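Local coordinates for protein ribose-phosphate pyrophosphokinase (Thermus thermophilus, PDB 7PN0) that catalyses the transfer of pyrophosphate from ATP to ribose 5-phosphate, yielding phosphoribosyl pyrophosphate, the activated sugar used in nucleotide synthesis, at residues L124-H129 against D142-E147. Residues are numbered along the deposited sequence; the frame is centred on the assembly and turned at random.
Sequences LTMTLH and DHLSAE. With ADP (adenosine-5'-diphosphate), chain C; SO4 (sulfate ion), chain F.
H143 and L128 carry the contact where strands 122-126 and 141-144 run out. With CG anti to the backbone N (chi1 -178°), the imidazole of H143 lies alongside the chain from M126 to L128, and its NE2 accepts a hydrogen bond from L128 N at 3.0 Å; the donor stands 37° out of the ring plane. L128 also covers one face, its CD1 over the centre, 3.9 Å from the H143 ring centroid, in a CH-pi contact. A flat ring with an acceptor nitrogen thus serves both main chain and methyl, and an alanine here would probably leave L128 N without this acceptor and open a gap beneath the leucine. Behind the ring the strands pair in parallel: T125 N bonds to D142 O, T125 O receives L144 N, and T127 N reaches L144 O.

On the sheet face opposite H143, buried and so apolar, L124 CD1 packs on L144 CG at 3.8 Å. M126, bent at chi3 (-81°), crosses L144 at about a right angle and lays CE 3.9 Å from L144 CB; helix 287-299 packs on L124 and M126. Beyond the strands, T127 OG1 (2.6 Å) and A146 N bond to O2 of a sulfate, probably from the crystallisation liquor. Short hydroxyl side chains suit T127 and S145: S145 OG reaches sulfate O1 and also caps E147 N. H129 has turned away from the sulfate, NE2 donating to ADP O2B at 2.7 Å. Parallel strand ends opening into loops, one reaching the ADP pocket, are characteristic of the PRTase-like alpha/beta fold, here the N-terminal domain of a PRPP synthase.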
loop_
_atom_site.group_PDB
_atom_site.type_symbol
_atom_site.label_atom_id
_atom_site.label_comp_id
_atom_site.label_asym_id
_atom_site.label_seq_id
_atom_site.Cartn_x
_atom_site.Cartn_y
_atom_site.Cartn_z
ATOM N N LEU A 124 4.204 -7.637 20.388
ATOM C CA LEU A 124 3.971 -8.276 21.711
ATOM C C LEU A 124 4.209 -7.197 22.754
ATOM O O LEU A 124 5.311 -6.647 22.743
ATOM C CB LEU A 124 4.923 -9.468 21.918
ATOM C CG LEU A 124 4.853 -10.131 23.300
ATOM C CD1 LEU A 124 3.443 -10.603 23.583
ATOM C CD2 LEU A 124 5.893 -11.253 23.416
ATOM N N THR A 125 3.205 -6.891 23.580
ATOM C CA THR A 125 3.312 -5.758 24.516
ATOM C C THR A 125 2.570 -6.113 25.792
ATOM O O THR A 125 1.882 -7.116 25.826
ATOM C CB THR A 125 2.875 -4.443 23.851
ATOM O OG1 THR A 125 3.153 -3.334 24.696
ATOM C CG2 THR A 125 1.410 -4.385 23.483
ATOM N N MET A 126 2.618 -5.218 26.765
ATOM C CA MET A 126 1.958 -5.471 28.068
ATOM C C MET A 126 1.347 -4.164 28.551
ATOM O O MET A 126 1.973 -3.124 28.396
ATOM C CB MET A 126 2.930 -6.036 29.099
ATOM C CG MET A 126 2.341 -6.156 30.498
ATOM S SD MET A 126 3.529 -6.948 31.649
ATOM C CE MET A 126 3.274 -8.668 31.254
ATOM N N THR A 127 0.177 -4.252 29.142
ATOM C CA THR A 127 -0.497 -3.102 29.783
ATOM C C THR A 127 -0.384 -1.842 28.905
ATOM O O THR A 127 0.217 -0.812 29.341
ATOM C CB THR A 127 0.011 -2.896 31.213
ATOM O OG1 THR A 127 -0.008 -4.137 31.930
ATOM C CG2 THR A 127 -0.828 -1.860 31.931
ATOM N N LEU A 128 -1.061 -1.819 27.761
ATOM C CA LEU A 128 -1.237 -0.557 26.983
ATOM C C LEU A 128 -1.995 0.457 27.825
ATOM O O LEU A 128 -2.881 0.060 28.583
ATOM C CB LEU A 128 -1.996 -0.830 25.701
ATOM C CG LEU A 128 -1.187 -1.614 24.691
ATOM C CD1 LEU A 128 -2.088 -2.086 23.584
ATOM C CD2 LEU A 128 -0.034 -0.774 24.157
ATOM N N HIS A 129 -1.596 1.715 27.744
ATOM C CA HIS A 129 -2.211 2.824 28.511
ATOM C C HIS A 129 -3.723 2.841 28.287
ATOM O O HIS A 129 -4.476 3.028 29.254
ATOM C CB HIS A 129 -1.590 4.154 28.094
ATOM C CG HIS A 129 -2.271 5.297 28.764
ATOM N ND1 HIS A 129 -2.149 5.515 30.144
ATOM C CD2 HIS A 129 -3.138 6.226 28.290
ATOM C CE1 HIS A 129 -2.887 6.572 30.460
ATOM N NE2 HIS A 129 -3.484 7.037 29.344
ATOM N N ASP A 142 -0.288 -9.057 20.308
ATOM C CA ASP A 142 -0.580 -9.850 21.526
ATOM C C ASP A 142 -0.349 -8.915 22.708
ATOM O O ASP A 142 0.764 -8.443 22.899
ATOM C CB ASP A 142 0.224 -11.144 21.574
ATOM C CG ASP A 142 -0.225 -12.153 20.531
ATOM O OD1 ASP A 142 -1.454 -12.435 20.444
ATOM O OD2 ASP A 142 0.618 -12.576 19.752
ATOM N N HIS A 143 -1.421 -8.627 23.421
ATOM C CA HIS A 143 -1.445 -7.661 24.541
ATOM C C HIS A 143 -1.491 -8.465 25.847
ATOM O O HIS A 143 -2.568 -8.953 26.158
ATOM C CB HIS A 143 -2.639 -6.719 24.356
ATOM C CG HIS A 143 -2.783 -5.662 25.383
ATOM N ND1 HIS A 143 -3.935 -4.931 25.489
ATOM C CD2 HIS A 143 -1.942 -5.216 26.345
ATOM C CE1 HIS A 143 -3.816 -4.081 26.494
ATOM N NE2 HIS A 143 -2.608 -4.242 27.034
ATOM N N LEU A 144 -0.374 -8.563 26.571
ATOM C CA LEU A 144 -0.304 -9.334 27.844
ATOM C C LEU A 144 -0.867 -8.464 28.974
ATOM O O LEU A 144 -0.642 -7.238 28.983
ATOM C CB LEU A 144 1.155 -9.700 28.121
ATOM C CG LEU A 144 1.861 -10.573 27.092
ATOM C CD1 LEU A 144 3.282 -10.878 27.518
ATOM C CD2 LEU A 144 1.103 -11.851 26.804
ATOM N N SER A 145 -1.506 -9.104 29.952
ATOM C CA SER A 145 -1.992 -8.469 31.191
ATOM C C SER A 145 -1.006 -8.717 32.341
ATOM O O SER A 145 -0.510 -9.875 32.460
ATOM C CB SER A 145 -3.326 -9.021 31.541
ATOM O OG SER A 145 -3.768 -8.471 32.777
ATOM N N ALA A 146 -0.773 -7.696 33.155
ATOM C CA ALA A 146 -0.021 -7.776 34.440
ATOM C C ALA A 146 -0.960 -8.133 35.590
ATOM O O ALA A 146 -0.444 -8.315 36.704
ATOM C CB ALA A 146 0.685 -6.493 34.743
ATOM N N GLU A 147 -2.263 -8.274 35.342
ATOM C CA GLU A 147 -3.234 -8.551 36.430
ATOM C C GLU A 147 -2.759 -9.716 37.310
ATOM O O GLU A 147 -2.737 -9.578 38.524
ATOM C CB GLU A 147 -4.624 -8.876 35.884
ATOM C CG GLU A 147 -5.475 -7.657 35.537
ATOM C CD GLU A 147 -6.903 -8.037 35.154
ATOM O OE1 GLU A 147 -7.385 -9.101 35.597
ATOM O OE2 GLU A 147 -7.529 -7.265 34.419
HETATM P PB ADP C . -4.986 9.913 30.630
HETATM O O1B ADP C . -5.914 8.758 31.033
HETATM O O2B ADP C . -4.250 9.643 29.338
HETATM O O3B ADP C . -4.080 10.461 31.715
HETATM P PA ADP C . -5.660 12.301 29.442
HETATM O O1A ADP C . -5.603 11.823 28.024
HETATM O O2A ADP C . -6.571 13.436 29.769
HETATM O O3A ADP C . -6.048 11.081 30.383
HETATM O "O5'" ADP C . -4.158 12.593 29.992
HETATM C "C5'" ADP C . -3.043 12.746 29.063
HETATM C "C4'" ADP C . -2.097 13.842 29.519
HETATM O "O4'" ADP C . -0.730 13.371 29.323
HETATM C "C3'" ADP C . -2.168 15.171 28.748
HETATM O "O3'" ADP C . -3.406 15.412 28.085
HETATM C "C2'" ADP C . -1.189 14.922 27.607
HETATM O "O2'" ADP C . -0.685 16.135 27.117
HETATM C "C1'" ADP C . -0.115 14.061 28.269
HETATM N N9 ADP C . 0.490 13.088 27.357
HETATM C C8 ADP C . 0.075 12.740 26.085
HETATM N N7 ADP C . 0.860 11.862 25.495
HETATM C C5 ADP C . 1.858 11.631 26.430
HETATM C C6 ADP C . 2.998 10.813 26.414
HETATM N N6 ADP C . 3.300 10.018 25.388
HETATM N N1 ADP C . 3.808 10.808 27.510
HETATM C C2 ADP C . 3.461 11.586 28.544
HETATM N N3 ADP C . 2.404 12.381 28.675
HETATM C C4 ADP C . 1.642 12.383 27.572
HETATM S S SO4 F . -3.641 -4.846 32.364
HETATM O O1 SO4 F . -4.428 -5.982 31.954
HETATM O O2 SO4 F . -2.278 -5.297 32.552
HETATM O O3 SO4 F . -4.151 -4.297 33.643
HETATM O O4 SO4 F . -3.659 -3.849 31.347
#